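Local coordinates for putative diflavin flavoprotein A 3 (Nostoc sp., PDB 3FNI) that probably passes electrons from NADH to oxygen, reducing it to water, this chain being its flavodoxin-like, presumably FMN-binding, domain, at residues A44-L47 / Q48-R51; L77-I80 / L81-N85. One frame throughout, in Å; residues are numbered along the deposited sequence.

Contact 1: residues A44-L47 / Q48-R51; sequences AVDL and QELR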
loop_
_atom_site.group_PDB
_atom_site.type_symbol
_atom_site.label_atom_id
_atom_site.label_comp_id
_atom_site.label_asym_id
_atom_site.label_seq_id
_atom_site.Cartn_x
_atom_site.Cartn_y
_atom_site.Cartn_z
ATOM N N ALA A 44 5.894 1.000 -16.110
ATOM C CA ALA A 44 4.624 1.075 -16.826
ATOM C C ALA A 44 3.772 -0.161 -16.579
ATOM O O ALA A 44 4.281 -1.282 -16.552
ATOM C CB ALA A 44 4.875 1.244 -18.322
ATOM N N VAL A 45 2.472 0.047 -16.402
ATOM C CA VAL A 45 1.563 -1.062 -16.155
ATOM C C VAL A 45 0.312 -0.991 -17.016
ATOM O O VAL A 45 -0.127 0.088 -17.416
ATOM C CB VAL A 45 1.127 -1.108 -14.679
ATOM C CG1 VAL A 45 2.305 -1.480 -13.795
ATOM C CG2 VAL A 45 0.564 0.239 -14.270
ATOM N N ASP A 46 -0.248 -2.163 -17.295
ATOM C CA ASP A 46 -1.463 -2.291 -18.085
ATOM C C ASP A 46 -2.614 -1.828 -17.206
ATOM O O ASP A 46 -2.973 -2.489 -16.231
ATOM C CB ASP A 46 -1.664 -3.751 -18.488
ATOM C CG ASP A 46 -2.842 -3.946 -19.419
ATOM O OD1 ASP A 46 -3.957 -3.499 -19.079
ATOM O OD2 ASP A 46 -2.648 -4.554 -20.492
ATOM N N LEU A 47 -3.191 -0.689 -17.560
ATOM C CA LEU A 47 -4.285 -0.103 -16.800
ATOM C C LEU A 47 -5.453 -1.039 -16.512
ATOM O O LEU A 47 -6.057 -0.971 -15.443
ATOM C CB LEU A 47 -4.800 1.140 -17.521
ATOM C CG LEU A 47 -3.739 2.185 -17.861
ATOM C CD1 LEU A 47 -4.418 3.374 -18.510
ATOM C CD2 LEU A 47 -2.982 2.605 -16.607
ATOM N N GLN A 48 -5.780 -1.909 -17.461
ATOM C CA GLN A 48 -6.901 -2.816 -17.265
ATOM C C GLN A 48 -6.590 -3.946 -16.298
ATOM O O GLN A 48 -7.455 -4.367 -15.527
ATOM C CB GLN A 48 -7.366 -3.396 -18.599
ATOM C CG GLN A 48 -8.762 -3.977 -18.524
ATOM C CD GLN A 48 -9.751 -3.008 -17.891
ATOM O OE1 GLN A 48 -9.952 -1.893 -18.383
ATOM N NE2 GLN A 48 -10.370 -3.428 -16.786
ATOM N N GLU A 49 -5.357 -4.438 -16.339
ATOM C CA GLU A 49 -4.965 -5.513 -15.447
ATOM C C GLU A 49 -4.712 -4.912 -14.070
ATOM O O GLU A 49 -4.842 -5.595 -13.055
ATOM C CB GLU A 49 -3.717 -6.232 -15.975
ATOM C CG GLU A 49 -2.399 -5.547 -15.663
ATOM C CD GLU A 49 -1.193 -6.351 -16.131
ATOM O OE1 GLU A 49 -0.057 -5.963 -15.781
ATOM O OE2 GLU A 49 -1.374 -7.361 -16.850
ATOM N N LEU A 50 -4.361 -3.628 -14.040
ATOM C CA LEU A 50 -4.121 -2.927 -12.779
ATOM C C LEU A 50 -5.445 -2.740 -12.043
ATOM O O LEU A 50 -5.486 -2.793 -10.815
ATOM C CB LEU A 50 -3.473 -1.560 -13.025
ATOM C CG LEU A 50 -3.274 -0.669 -11.788
ATOM C CD1 LEU A 50 -2.442 -1.398 -10.737
ATOM C CD2 LEU A 50 -2.590 0.640 -12.199
ATOM N N ARG A 51 -6.519 -2.511 -12.800
ATOM C CA ARG A 51 -7.851 -2.339 -12.213
ATOM C C ARG A 51 -8.317 -3.678 -11.655
ATOM O O ARG A 51 -8.965 -3.740 -10.613
ATOM C CB ARG A 51 -8.876 -1.887 -13.260
ATOM C CG ARG A 51 -8.677 -0.504 -13.837
ATOM C CD ARG A 51 -9.965 -0.019 -14.514
ATOM N NE ARG A 51 -9.832 1.344 -15.018
ATOM C CZ ARG A 51 -9.032 1.692 -16.021
ATOM N NH1 ARG A 51 -8.298 0.775 -16.638
ATOM N NH2 ARG A 51 -8.947 2.961 -16.392
#
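Asp46 and Glu49 meet where the chain turns into helix 47-55, and the hydrogen bonds there come in two sets. In the first, the carboxylate of Asp46 accepts from the opening turn. A chi1 of -175° sets CG anti to the backbone N, and the turn at chi2 (-53°) presents Asp46 OD1 to the helix start, 3.2 Å from Glu49 N; that amide meets the oxygen from above the carboxylate plane. A weak bond joins Asp46 OD1 to Gln48 N at 2.9 Å. The second set is backbone: Asp46 O takes Leu50 N at 2.8 Å, and Leu47 O takes Arg51 N at 3.1 Å.

Packing follows. The extended Glu49 chain runs back alongside Asp46, its CG 3.4 Å from Asp46 CB. OD2 of Asp46 and OE2 of Glu49 stay 4.8 Å apart, a closeness that the amides at the helix start probably offset for Asp46. Among apolar groups, Val45 CG2 touches Leu50 CD2 at 3.8 Å. Leu47, Leu50 and Arg51 also reach Thr79 of helix 70-83. With an aspartate carboxylate accepting from the amides of Gln48 and Glu49, this is the side-chain N-cap of an alpha-helix, here following strand 35-40 in a flavodoxin-like fold.

Contact 2: residues L77-I80 / L81-N85; sequences LSTI and LGSVN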
loop_
_atom_site.group_PDB
_atom_site.type_symbol
_atom_site.label_atom_id
_atom_site.label_comp_id
_atom_site.label_asym_id
_atom_site.label_seq_id
_atom_site.Cartn_x
_atom_site.Cartn_y
_atom_site.Cartn_z
ATOM N N LEU A 77 -1.686 5.902 -10.349
ATOM C CA LEU A 77 -2.298 6.367 -9.112
ATOM C C LEU A 77 -3.794 6.638 -9.268
ATOM O O LEU A 77 -4.604 6.190 -8.448
ATOM C CB LEU A 77 -1.584 7.628 -8.637
ATOM C CG LEU A 77 -1.822 8.033 -7.184
ATOM C CD1 LEU A 77 -1.557 6.843 -6.257
ATOM C CD2 LEU A 77 -0.911 9.198 -6.840
ATOM N N SER A 78 -4.149 7.378 -10.319
ATOM C CA SER A 78 -5.545 7.709 -10.622
ATOM C C SER A 78 -6.346 6.439 -10.866
ATOM O O SER A 78 -7.515 6.340 -10.497
ATOM C CB SER A 78 -5.636 8.573 -11.883
ATOM O OG SER A 78 -5.054 9.841 -11.681
ATOM N N THR A 79 -5.703 5.474 -11.509
ATOM C CA THR A 79 -6.348 4.210 -11.824
ATOM C C THR A 79 -6.681 3.447 -10.546
ATOM O O THR A 79 -7.738 2.827 -10.445
ATOM C CB THR A 79 -5.442 3.352 -12.718
ATOM O OG1 THR A 79 -4.979 4.143 -13.819
ATOM C CG2 THR A 79 -6.195 2.152 -13.254
ATOM N N ILE A 80 -5.780 3.503 -9.570
ATOM C CA ILE A 80 -5.996 2.806 -8.306
ATOM C C ILE A 80 -7.146 3.457 -7.536
ATOM O O ILE A 80 -7.981 2.766 -6.947
ATOM C CB ILE A 80 -4.709 2.815 -7.431
ATOM C CG1 ILE A 80 -3.599 2.015 -8.122
ATOM C CG2 ILE A 80 -4.998 2.208 -6.066
ATOM C CD1 ILE A 80 -2.256 2.052 -7.394
ATOM N N LEU A 81 -7.181 4.787 -7.557
ATOM C CA LEU A 81 -8.217 5.559 -6.879
ATOM C C LEU A 81 -9.597 5.291 -7.467
ATOM O O LEU A 81 -10.610 5.422 -6.781
ATOM C CB LEU A 81 -7.901 7.053 -6.962
ATOM C CG LEU A 81 -6.736 7.553 -6.099
ATOM C CD1 LEU A 81 -6.399 8.991 -6.468
ATOM C CD2 LEU A 81 -7.105 7.438 -4.628
ATOM N N GLY A 82 -9.635 4.924 -8.742
ATOM C CA GLY A 82 -10.906 4.634 -9.369
ATOM C C GLY A 82 -11.202 3.150 -9.418
ATOM O O GLY A 82 -12.287 2.760 -9.838
ATOM N N SER A 83 -10.259 2.319 -8.978
ATOM C CA SER A 83 -10.450 0.866 -9.025
ATOM C C SER A 83 -10.682 0.241 -7.666
ATOM O O SER A 83 -10.989 -0.950 -7.550
ATOM C CB SER A 83 -9.240 0.208 -9.668
ATOM O OG SER A 83 -9.059 0.679 -10.990
ATOM N N VAL A 84 -10.524 1.066 -6.645
ATOM C CA VAL A 84 -10.687 0.656 -5.265
ATOM C C VAL A 84 -12.155 0.688 -4.867
ATOM O O VAL A 84 -12.969 1.323 -5.535
ATOM C CB VAL A 84 -9.864 1.596 -4.361
ATOM C CG1 VAL A 84 -10.302 1.486 -2.933
ATOM C CG2 VAL A 84 -8.396 1.247 -4.479
ATOM N N ASN A 85 -12.489 -0.017 -3.791
ATOM C CA ASN A 85 -13.854 -0.035 -3.289
ATOM C C ASN A 85 -13.853 0.183 -1.772
ATOM O O ASN A 85 -12.856 -0.071 -1.096
ATOM C CB ASN A 85 -14.579 -1.336 -3.701
ATOM C CG ASN A 85 -14.175 -2.546 -2.877
ATOM O OD1 ASN A 85 -14.595 -2.696 -1.732
ATOM N ND2 ASN A 85 -13.366 -3.422 -3.464
#
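The chi1 of Ser83, -60°, sets OG anti to its own carbonyl carbon and brings it onto Thr79 O one turn back, while the chi1 of Val84, 163°, places CG2 beside its own backbone N and against Ile80. Ser83 OG donates to Thr79 O at 2.6 Å, tilted 32° from the carbonyl plane, and Gly82 N adds a weak bond to the same oxygen and another to Ser78 O. One carbonyl near the end of the helix is therefore shared by a side chain and an amide.

Ile80 O likewise has two amide partners: Ser83 N at 3.1 Å, standing well above the carbonyl plane, and, weakly, Val84 N. A turn earlier the regular pattern still holds, Leu81 N reaching Leu77 O at 3.1 Å, with CG of Leu81 3.5 Å from that same Leu77 O. As for apolar packing, Ile80 CG2 and Val84 CG2 meet at 3.9 Å with their side chains at a slant. Were Ser83 replaced by an alanine, Thr79 O would probably lose its short bond from a side-chain hydroxyl.

Leu81 also touches Lys109 and Phe110 of helix 103-112. Mixed i-to-i+4 and i-to-i+3 bonds, some weak, are common in the last turn of an alpha-helix; here they lie at the C-terminal end of the crossover helix of the beta-alpha-beta unit formed by strand 57-63, helix 70-83 and strand 89-93.

How the contacts relate
Two neighbouring helices show complementary ways of dealing with helix ends: contact 1 caps the start of helix 47-55 with a side-chain acceptor, and in contact 2 a serine hydroxyl adds a side-chain donor to the backbone bonds of the last turn of helix 70-83. Their centres are about 11 Å apart, and the two meet through side chains. CG of Arg51 comes within 3.1 Å of Ser83 OG, a tight packing approach, and lies 3.7 Å from Thr79 CG2, so the aliphatic part of the arginine packs over the serine–threonine pair of contact 2. Leu50 CD2 approaches Thr79 CB at 4.0 Å. Both helices belong to the flavodoxin-like domain, where each follows a strand of its parallel sheet.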